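PDB 3A72: Exo-arabinanase, which hydrolyses alpha-1,5-linked L-arabinan as an exo-acting glycosyl hydrolase, probably releasing arabinobiose. Local coordinates for residues L88-G93 with L154-G159; R27-P32 with F84-P89. All coordinates share one frame; numbering follows the deposited sequence.

Contact 1: residues L88-G93 with L154-G159; sequences LPERVG and LLANKG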
ATOM      1  N   LEU A  88     -14.385   1.766  -4.459  1.00  5.76           N
ATOM      2  CA  LEU A  88     -14.575   3.077  -5.062  1.00  5.62           C
ATOM      3  C   LEU A  88     -15.489   3.929  -4.204  1.00  6.25           C
ATOM      4  O   LEU A  88     -16.620   3.537  -3.936  1.00  6.77           O
ATOM      5  CB  LEU A  88     -15.229   2.971  -6.457  1.00  6.74           C
ATOM      6  CG  LEU A  88     -14.308   2.527  -7.611  1.00  6.65           C
ATOM      7  CD1 LEU A  88     -15.112   2.592  -8.873  1.00  7.83           C
ATOM      8  CD2 LEU A  88     -13.083   3.429  -7.716  1.00  7.41           C
ATOM      9  N   PRO A  89     -15.034   5.148  -3.826  1.00  6.46           N
ATOM     10  CA  PRO A  89     -15.904   6.027  -3.076  1.00  7.24           C
ATOM     11  C   PRO A  89     -16.867   6.835  -3.870  1.00  7.51           C
ATOM     12  O   PRO A  89     -17.725   7.541  -3.310  1.00  9.32           O
ATOM     13  CB  PRO A  89     -14.898   6.963  -2.342  1.00  8.59           C
ATOM     14  CG  PRO A  89     -13.638   6.859  -3.041  1.00 20.09           C
ATOM     15  CD  PRO A  89     -13.649   5.614  -3.863  1.00  8.16           C
ATOM     16  N   GLU A  90     -16.774   6.734  -5.190  1.00  7.82           N
ATOM     17  CA  GLU A  90     -17.646   7.400  -6.151  1.00  8.20           C
ATOM     18  C   GLU A  90     -17.619   6.610  -7.439  1.00  7.64           C
ATOM     19  O   GLU A  90     -16.664   5.863  -7.686  1.00  8.36           O
ATOM     20  CB  GLU A  90     -17.225   8.850  -6.366  1.00  8.99           C
ATOM     21  CG  GLU A  90     -15.887   9.007  -7.012  1.00 10.79           C
ATOM     22  CD  GLU A  90     -15.472  10.407  -7.199  1.00 14.60           C
ATOM     23  OE1 GLU A  90     -16.067  11.086  -8.074  1.00 18.17           O
ATOM     24  OE2 GLU A  90     -14.546  10.848  -6.500  1.00 24.65           O
ATOM     25  N   ARG A  91     -18.619   6.800  -8.277  1.00  7.68           N
ATOM     26  CA  ARG A  91     -18.651   6.176  -9.601  1.00  7.84           C
ATOM     27  C   ARG A  91     -17.435   6.640 -10.382  1.00  7.76           C
ATOM     28  O   ARG A  91     -17.094   7.818 -10.389  1.00  8.53           O
ATOM     29  CB  ARG A  91     -19.956   6.590 -10.276  1.00  9.43           C
ATOM     30  CG  ARG A  91     -20.043   6.203 -11.762  1.00  9.20           C
ATOM     31  CD  ARG A  91     -21.440   6.390 -12.329  1.00 10.15           C
ATOM     32  NE  ARG A  91     -22.390   5.345 -12.018  1.00  9.86           N
ATOM     33  CZ  ARG A  91     -22.515   4.189 -12.689  1.00 11.68           C
ATOM     34  NH1 ARG A  91     -21.676   3.915 -13.678  1.00 13.34           N
ATOM     35  NH2 ARG A  91     -23.455   3.307 -12.382  1.00 16.25           N
ATOM     36  N   VAL A  92     -16.846   5.735 -11.154  1.00  7.89           N
ATOM     37  CA  VAL A  92     -15.844   6.043 -12.158  1.00  7.96           C
ATOM     38  C   VAL A  92     -16.284   5.397 -13.451  1.00  7.80           C
ATOM     39  O   VAL A  92     -16.335   4.173 -13.541  1.00  8.76           O
ATOM     40  CB  VAL A  92     -14.406   5.616 -11.753  1.00  7.66           C
ATOM     41  CG1 VAL A  92     -13.464   5.947 -12.892  1.00  8.52           C
ATOM     42  CG2 VAL A  92     -13.986   6.316 -10.483  1.00  8.38           C
ATOM     43  N   GLY A  93     -16.693   6.203 -14.442  1.00  8.69           N
ATOM     44  CA  GLY A  93     -17.150   5.641 -15.701  1.00  9.46           C
ATOM     45  C   GLY A  93     -18.366   4.788 -15.483  1.00  9.45           C
ATOM     46  O   GLY A  93     -19.364   5.176 -14.870  1.00 10.52           O
ATOM     47  N   LEU A 154      -4.102   3.014  -5.235  1.00  4.63           N
ATOM     48  CA  LEU A 154      -5.264   3.558  -5.941  1.00  4.81           C
ATOM     49  C   LEU A 154      -5.964   4.649  -5.124  1.00  4.36           C
ATOM     50  O   LEU A 154      -6.144   4.490  -3.923  1.00  5.16           O
ATOM     51  CB  LEU A 154      -6.288   2.459  -6.248  1.00  5.15           C
ATOM     52  CG  LEU A 154      -5.801   1.300  -7.126  1.00  5.17           C
ATOM     53  CD1 LEU A 154      -6.878   0.254  -7.298  1.00  5.44           C
ATOM     54  CD2 LEU A 154      -5.333   1.773  -8.511  1.00  7.08           C
ATOM     55  N   LEU A 155      -6.390   5.704  -5.813  1.00  4.86           N
ATOM     56  CA  LEU A 155      -7.102   6.810  -5.178  1.00  5.12           C
ATOM     57  C   LEU A 155      -8.038   7.428  -6.205  1.00  5.15           C
ATOM     58  O   LEU A 155      -7.568   7.762  -7.321  1.00  6.17           O
ATOM     59  CB  LEU A 155      -6.118   7.825  -4.663  1.00  6.44           C
ATOM     60  CG  LEU A 155      -6.695   9.100  -3.986  1.00  7.75           C
ATOM     61  CD1 LEU A 155      -5.886   9.496  -2.752  1.00 12.83           C
ATOM     62  CD2 LEU A 155      -6.773  10.218  -4.945  1.00 11.82           C
ATOM     63  N   ALA A 156      -9.296   7.607  -5.913  1.00  5.60           N
ATOM     64  CA  ALA A 156     -10.246   8.292  -6.786  1.00  6.20           C
ATOM     65  C   ALA A 156     -10.384   9.755  -6.385  1.00  7.12           C
ATOM     66  O   ALA A 156     -10.349  10.111  -5.209  1.00  8.24           O
ATOM     67  CB  ALA A 156     -11.604   7.609  -6.747  1.00  7.61           C
ATOM     68  N   ASN A 157     -10.631  10.593  -7.394  1.00  7.40           N
ATOM     69  CA  ASN A 157     -10.887  12.003  -7.194  1.00  8.05           C
ATOM     70  C   ASN A 157     -11.622  12.530  -8.421  1.00  9.06           C
ATOM     71  O   ASN A 157     -11.183  12.262  -9.538  1.00  9.65           O
ATOM     72  CB  ASN A 157      -9.596  12.759  -7.026  1.00  8.90           C
ATOM     73  CG  ASN A 157      -9.820  14.227  -6.765  1.00  8.92           C
ATOM     74  OD1 ASN A 157     -10.564  14.608  -5.837  1.00 10.90           O
ATOM     75  ND2 ASN A 157      -9.182  15.040  -7.592  1.00 11.54           N
ATOM     76  N   LYS A 158     -12.709  13.255  -8.208  1.00 10.69           N
ATOM     77  CA  LYS A 158     -13.391  13.952  -9.295  1.00 11.75           C
ATOM     78  C   LYS A 158     -13.702  13.033 -10.470  1.00 11.45           C
ATOM     79  O   LYS A 158     -13.517  13.384 -11.647  1.00 12.83           O
ATOM     80  CB  LYS A 158     -12.607  15.183  -9.772  1.00 18.86           C
ATOM     81  CG  LYS A 158     -12.464  16.236  -8.691  1.00 27.86           C
ATOM     82  CD  LYS A 158     -11.763  17.552  -8.963  1.00 46.04           C
ATOM     83  CE  LYS A 158     -10.876  17.837 -10.148  1.00 64.29           C
ATOM     84  NZ  LYS A 158     -10.234  19.199 -10.216  1.00 75.04           N
ATOM     85  N   GLY A 159     -14.241  11.850 -10.184  1.00 10.72           N
ATOM     86  CA  GLY A 159     -14.693  10.957 -11.190  1.00 11.05           C
ATOM     87  C   GLY A 159     -13.599  10.204 -11.912  1.00  9.45           C
ATOM     88  O   GLY A 159     -13.881   9.527 -12.922  1.00 11.03           O
TER
HETATM   89  O   HOH W   1     -14.157  13.688  -5.749  1.00 20.08           O
HETATM   90  O   HOH W   2     -13.311   9.963  -4.474  1.00 36.19           O
HETATM   91  O   HOH W   3     -16.327   9.068 -14.048  1.00 13.71           O

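Contact 2: residues R27-P32 with F84-P89; sequences RNEQLP and FLYSLP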
ATOM      1  N   ARG A  27      -2.332  -5.885   2.526  1.00  4.27           N
ATOM      2  CA  ARG A  27      -3.223  -4.768   2.168  1.00  4.32           C
ATOM      3  C   ARG A  27      -4.620  -5.144   2.652  1.00  4.31           C
ATOM      4  O   ARG A  27      -4.984  -6.300   2.766  1.00  5.18           O
ATOM      5  CB  ARG A  27      -3.180  -4.430   0.679  1.00  4.63           C
ATOM      6  CG  ARG A  27      -1.848  -3.804   0.242  1.00  4.49           C
ATOM      7  CD  ARG A  27      -1.707  -2.400   0.774  1.00  4.72           C
ATOM      8  NE  ARG A  27      -0.507  -1.697   0.318  1.00  4.67           N
ATOM      9  CZ  ARG A  27       0.656  -1.655   0.997  1.00  4.01           C
ATOM     10  NH1 ARG A  27       0.840  -2.313   2.115  1.00  4.52           N
ATOM     11  NH2 ARG A  27       1.630  -0.902   0.500  1.00  4.86           N
ATOM     12  N   ASN A  28      -5.457  -4.106   2.862  1.00  4.41           N
ATOM     13  CA  ASN A  28      -6.789  -4.329   3.367  1.00  4.28           C
ATOM     14  C   ASN A  28      -7.721  -3.230   2.855  1.00  4.43           C
ATOM     15  O   ASN A  28      -7.291  -2.217   2.289  1.00  5.51           O
ATOM     16  CB  ASN A  28      -6.761  -4.472   4.890  1.00  4.66           C
ATOM     17  CG  ASN A  28      -6.140  -3.271   5.510  1.00  5.53           C
ATOM     18  OD1 ASN A  28      -6.575  -2.128   5.366  1.00  7.08           O
ATOM     19  ND2 ASN A  28      -5.080  -3.395   6.231  1.00  6.31           N
ATOM     20  N   GLU A  29      -8.997  -3.439   3.076  1.00  4.53           N
ATOM     21  CA  GLU A  29     -10.020  -2.439   2.780  1.00  4.44           C
ATOM     22  C   GLU A  29     -11.150  -2.603   3.785  1.00  4.55           C
ATOM     23  O   GLU A  29     -11.387  -3.701   4.266  1.00  7.84           O
ATOM     24  CB  GLU A  29     -10.528  -2.545   1.338  1.00  5.84           C
ATOM     25  CG  GLU A  29     -11.548  -1.542   0.853  1.00  8.16           C
ATOM     26  CD  GLU A  29     -11.078  -0.113   0.958  1.00  5.71           C
ATOM     27  OE1 GLU A  29     -10.873   0.664  -0.025  1.00  6.55           O
ATOM     28  OE2 GLU A  29     -11.011   0.319   2.127  1.00  6.70           O
ATOM     29  N   GLN A  30     -11.856  -1.524   4.067  1.00  4.41           N
ATOM     30  CA  GLN A  30     -13.097  -1.566   4.826  1.00  4.59           C
ATOM     31  C   GLN A  30     -14.212  -1.160   3.847  1.00  4.89           C
ATOM     32  O   GLN A  30     -14.158  -0.109   3.231  1.00  6.71           O
ATOM     33  CB  GLN A  30     -13.083  -0.640   6.043  1.00  4.96           C
ATOM     34  CG  GLN A  30     -14.381  -0.785   6.799  1.00  5.59           C
ATOM     35  CD  GLN A  30     -14.428   0.036   8.058  1.00  5.57           C
ATOM     36  OE1 GLN A  30     -13.983   1.193   8.126  1.00  6.15           O
ATOM     37  NE2 GLN A  30     -14.973  -0.552   9.130  1.00  5.91           N
ATOM     38  N   LEU A  31     -15.198  -2.027   3.720  1.00  4.90           N
ATOM     39  CA  LEU A  31     -16.334  -1.770   2.853  1.00  5.53           C
ATOM     40  C   LEU A  31     -17.291  -0.819   3.567  1.00  5.70           C
ATOM     41  O   LEU A  31     -17.245  -0.657   4.798  1.00  6.12           O
ATOM     42  CB  LEU A  31     -17.020  -3.076   2.497  1.00  6.58           C
ATOM     43  CG  LEU A  31     -16.138  -4.123   1.859  1.00  7.25           C
ATOM     44  CD1 LEU A  31     -17.033  -5.251   1.356  1.00 12.57           C
ATOM     45  CD2 LEU A  31     -15.282  -3.575   0.721  1.00  9.09           C
ATOM     46  N   PRO A  32     -18.173  -0.136   2.853  1.00  7.35           N
ATOM     47  CA  PRO A  32     -19.089   0.837   3.520  1.00  8.09           C
ATOM     48  C   PRO A  32     -19.906   0.241   4.670  1.00  7.64           C
ATOM     49  O   PRO A  32     -20.117   0.997   5.645  1.00  9.17           O
ATOM     50  CB  PRO A  32     -19.986   1.311   2.364  1.00 11.22           C
ATOM     51  CG  PRO A  32     -18.992   1.300   1.204  1.00 10.12           C
ATOM     52  CD  PRO A  32     -18.236  -0.005   1.388  1.00  8.75           C
ATOM     53  N   PHE A  84      -3.375  -4.488  -4.004  1.00  4.26           N
ATOM     54  CA  PHE A  84      -3.969  -3.287  -3.404  1.00  4.40           C
ATOM     55  C   PHE A  84      -5.461  -3.377  -3.580  1.00  4.27           C
ATOM     56  O   PHE A  84      -5.947  -3.500  -4.711  1.00  5.61           O
ATOM     57  CB  PHE A  84      -3.447  -1.976  -4.061  1.00  4.69           C
ATOM     58  CG  PHE A  84      -3.868  -0.788  -3.250  1.00  4.10           C
ATOM     59  CD1 PHE A  84      -3.180  -0.458  -2.119  1.00  4.77           C
ATOM     60  CD2 PHE A  84      -4.989  -0.042  -3.551  1.00  4.57           C
ATOM     61  CE1 PHE A  84      -3.545   0.553  -1.286  1.00  5.26           C
ATOM     62  CE2 PHE A  84      -5.383   0.996  -2.737  1.00  5.03           C
ATOM     63  CZ  PHE A  84      -4.673   1.312  -1.608  1.00  4.81           C
ATOM     64  N   LEU A  85      -6.230  -3.304  -2.490  1.00  4.41           N
ATOM     65  CA  LEU A  85      -7.683  -3.293  -2.487  1.00  4.63           C
ATOM     66  C   LEU A  85      -8.217  -1.876  -2.406  1.00  4.51           C
ATOM     67  O   LEU A  85      -7.706  -1.076  -1.612  1.00  5.24           O
ATOM     68  CB  LEU A  85      -8.238  -4.118  -1.342  1.00  4.62           C
ATOM     69  CG  LEU A  85      -8.109  -5.620  -1.497  1.00  5.13           C
ATOM     70  CD1 LEU A  85      -8.344  -6.284  -0.143  1.00  6.46           C
ATOM     71  CD2 LEU A  85      -9.130  -6.134  -2.511  1.00  7.20           C
ATOM     72  N   TYR A  86      -9.286  -1.580  -3.166  1.00  4.63           N
ATOM     73  CA  TYR A  86      -9.855  -0.230  -3.106  1.00  4.77           C
ATOM     74  C   TYR A  86     -11.356  -0.252  -3.430  1.00  4.80           C
ATOM     75  O   TYR A  86     -11.745  -0.624  -4.544  1.00  5.65           O
ATOM     76  CB  TYR A  86      -9.180   0.685  -4.115  1.00  4.81           C
ATOM     77  CG  TYR A  86      -9.526   2.134  -3.968  1.00  4.61           C
ATOM     78  CD1 TYR A  86      -9.403   2.803  -2.751  1.00  5.72           C
ATOM     79  CD2 TYR A  86      -9.990   2.887  -5.042  1.00  5.73           C
ATOM     80  CE1 TYR A  86      -9.723   4.131  -2.604  1.00  5.53           C
ATOM     81  CE2 TYR A  86     -10.298   4.251  -4.919  1.00  5.99           C
ATOM     82  CZ  TYR A  86     -10.158   4.845  -3.713  1.00  5.37           C
ATOM     83  OH  TYR A  86     -10.457   6.213  -3.616  1.00  6.26           O
ATOM     84  N   SER A  87     -12.162   0.118  -2.466  1.00  5.17           N
ATOM     85  CA  SER A  87     -13.620   0.282  -2.653  1.00  5.59           C
ATOM     86  C   SER A  87     -13.843   1.662  -3.231  1.00  5.61           C
ATOM     87  O   SER A  87     -13.502   2.672  -2.599  1.00  6.57           O
ATOM     88  CB  SER A  87     -14.326   0.088  -1.323  1.00  6.72           C
ATOM     89  OG  SER A  87     -15.717   0.266  -1.452  1.00  8.65           O
ATOM     90  N   LEU A  88     -14.385   1.766  -4.459  1.00  5.76           N
ATOM     91  CA  LEU A  88     -14.575   3.077  -5.062  1.00  5.62           C
ATOM     92  C   LEU A  88     -15.489   3.929  -4.204  1.00  6.25           C
ATOM     93  O   LEU A  88     -16.620   3.537  -3.936  1.00  6.77           O
ATOM     94  CB  LEU A  88     -15.229   2.971  -6.457  1.00  6.74           C
ATOM     95  CG  LEU A  88     -14.308   2.527  -7.611  1.00  6.65           C
ATOM     96  CD1 LEU A  88     -15.112   2.592  -8.873  1.00  7.83           C
ATOM     97  CD2 LEU A  88     -13.083   3.429  -7.716  1.00  7.41           C
ATOM     98  N   PRO A  89     -15.034   5.148  -3.826  1.00  6.46           N
ATOM     99  CA  PRO A  89     -15.904   6.027  -3.076  1.00  7.24           C
ATOM    100  C   PRO A  89     -16.867   6.835  -3.870  1.00  7.51           C
ATOM    101  O   PRO A  89     -17.725   7.541  -3.310  1.00  9.32           O
ATOM    102  CB  PRO A  89     -14.898   6.963  -2.342  1.00  8.59           C
ATOM    103  CG  PRO A  89     -13.638   6.859  -3.041  1.00 20.09           C
ATOM    104  CD  PRO A  89     -13.649   5.614  -3.863  1.00  8.16           C
TER
HETATM  105  O   HOH W   4      -5.517  -1.954   0.047  1.00  4.95           O
HETATM  106  O   HOH W   5      -8.134   1.175   0.036  1.00  6.52           O

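Contact 1: residues L88-G93 with L154-G159
The carboxylate of Glu-90 reaches across to the backbone of Gly-159, whose N-H approaches one face, 57° out of the carboxylate plane. The other flat group, the guanidinium of Arg-91, stays within its own loop, its edge toward the carbonyl of Gly-93 and NH1 donating in plane to Gly-93 O on a lone pair. Both belong to a six-bladed beta-propeller: 88-93 is in the loop joining the first two strands of one blade, while 154-159 covers the end of the next blade's innermost strand and the tight turn into strand 160-167. Lys-158 and Gly-159 both have left-handed backbone conformations, as in a type I' beta turn, and the loop grips this turn from its flank.

The direct hydrogen bond runs from Gly-159 N to Glu-90 OE1 at 2.9 Å and is bent, with an N-H...O angle of 130°. Glu-90 CG sits between the backbone N and the carbonyl carbon (chi1 66°), and the chain then runs out extended to the turn. Its other oxygen, OE2, is 3.0 Å from a water that donates to it, and Lys-158 N donates to the same water at 2.9 Å. The amides of the two central turn residues are thus tied to one carboxylate, directly or through solvent.

Apolar packing is slight: Pro-89 CD rests 4.1 Å from Ala-156 CB. A second water spans the far end, taking the N-H of Gly-93 and donating to Gly-159 O at 2.7 Å. Beside that carbonyl lies a methyl group, Val-92 CG1, 3.6 Å from Gly-159 O.

Contact 2: residues R27-P32 with F84-P89
Two neighbouring blades of the propeller meet here through their innermost strands: 27-30 and 84-87 run nearly parallel, 11° apart, and side chains and water fill the seam. Glu-29 carries it. Its CG is anti to the backbone N (chi1 -177°) and the chain bends at the next bond, bringing OE1 within 2.8 Å of Ser-87 N. That hydrogen bond is almost straight at 173° and meets OE1 on the anti side, somewhat out of the carboxylate plane. OE2 accepts the N-H of Gln-30 on its anti lone pair and forms a salt bridge with Arg-319, so both carboxylate oxygens are engaged.

A water bridges the strands as well, donating to Leu-85 O at 2.8 Å and more weakly to Glu-29 OE1. Closer to the backbone, Glu-29 CB lies 3.9 Å from Leu-85 CB.

At the start of the seam the guanidinium of Arg-27 stands almost perpendicular to the Phe-84 ring, with Arg-27 NE 3.8 Å from Phe-84 CD1 at the ring edge; NH2 goes on to Thr-315. The Arg-27 side chain lies about 9 Å from a bound arabinofuranose. Inner strands side by side like these are typical of the wall around a beta-propeller's central channel.

Three consecutive propeller blades are joined by the two contacts, whose centres lie 12 Å apart. Along the chain 27-32 comes first, then 84-89 running straight into 88-93, then 154-159, so the middle blade supplies a segment to both and Leu-88 and Pro-89 belong to each. Contact 2 is buried, inner strand against inner strand, its centre about 11 Å from that of the chain; contact 1, its centre about 17 Å from the chain's, is a surface contact of loop and turn. The two also touch directly: Tyr-86 OH lies 2.9 Å from Ala-156 N, a probable hydrogen bond, and Phe-84 packs against Leu-154. The middle blade is thus held to the blade before it in the interior and to the blade after it at the surface, with Tyr-86 adding an inner tie to the latter.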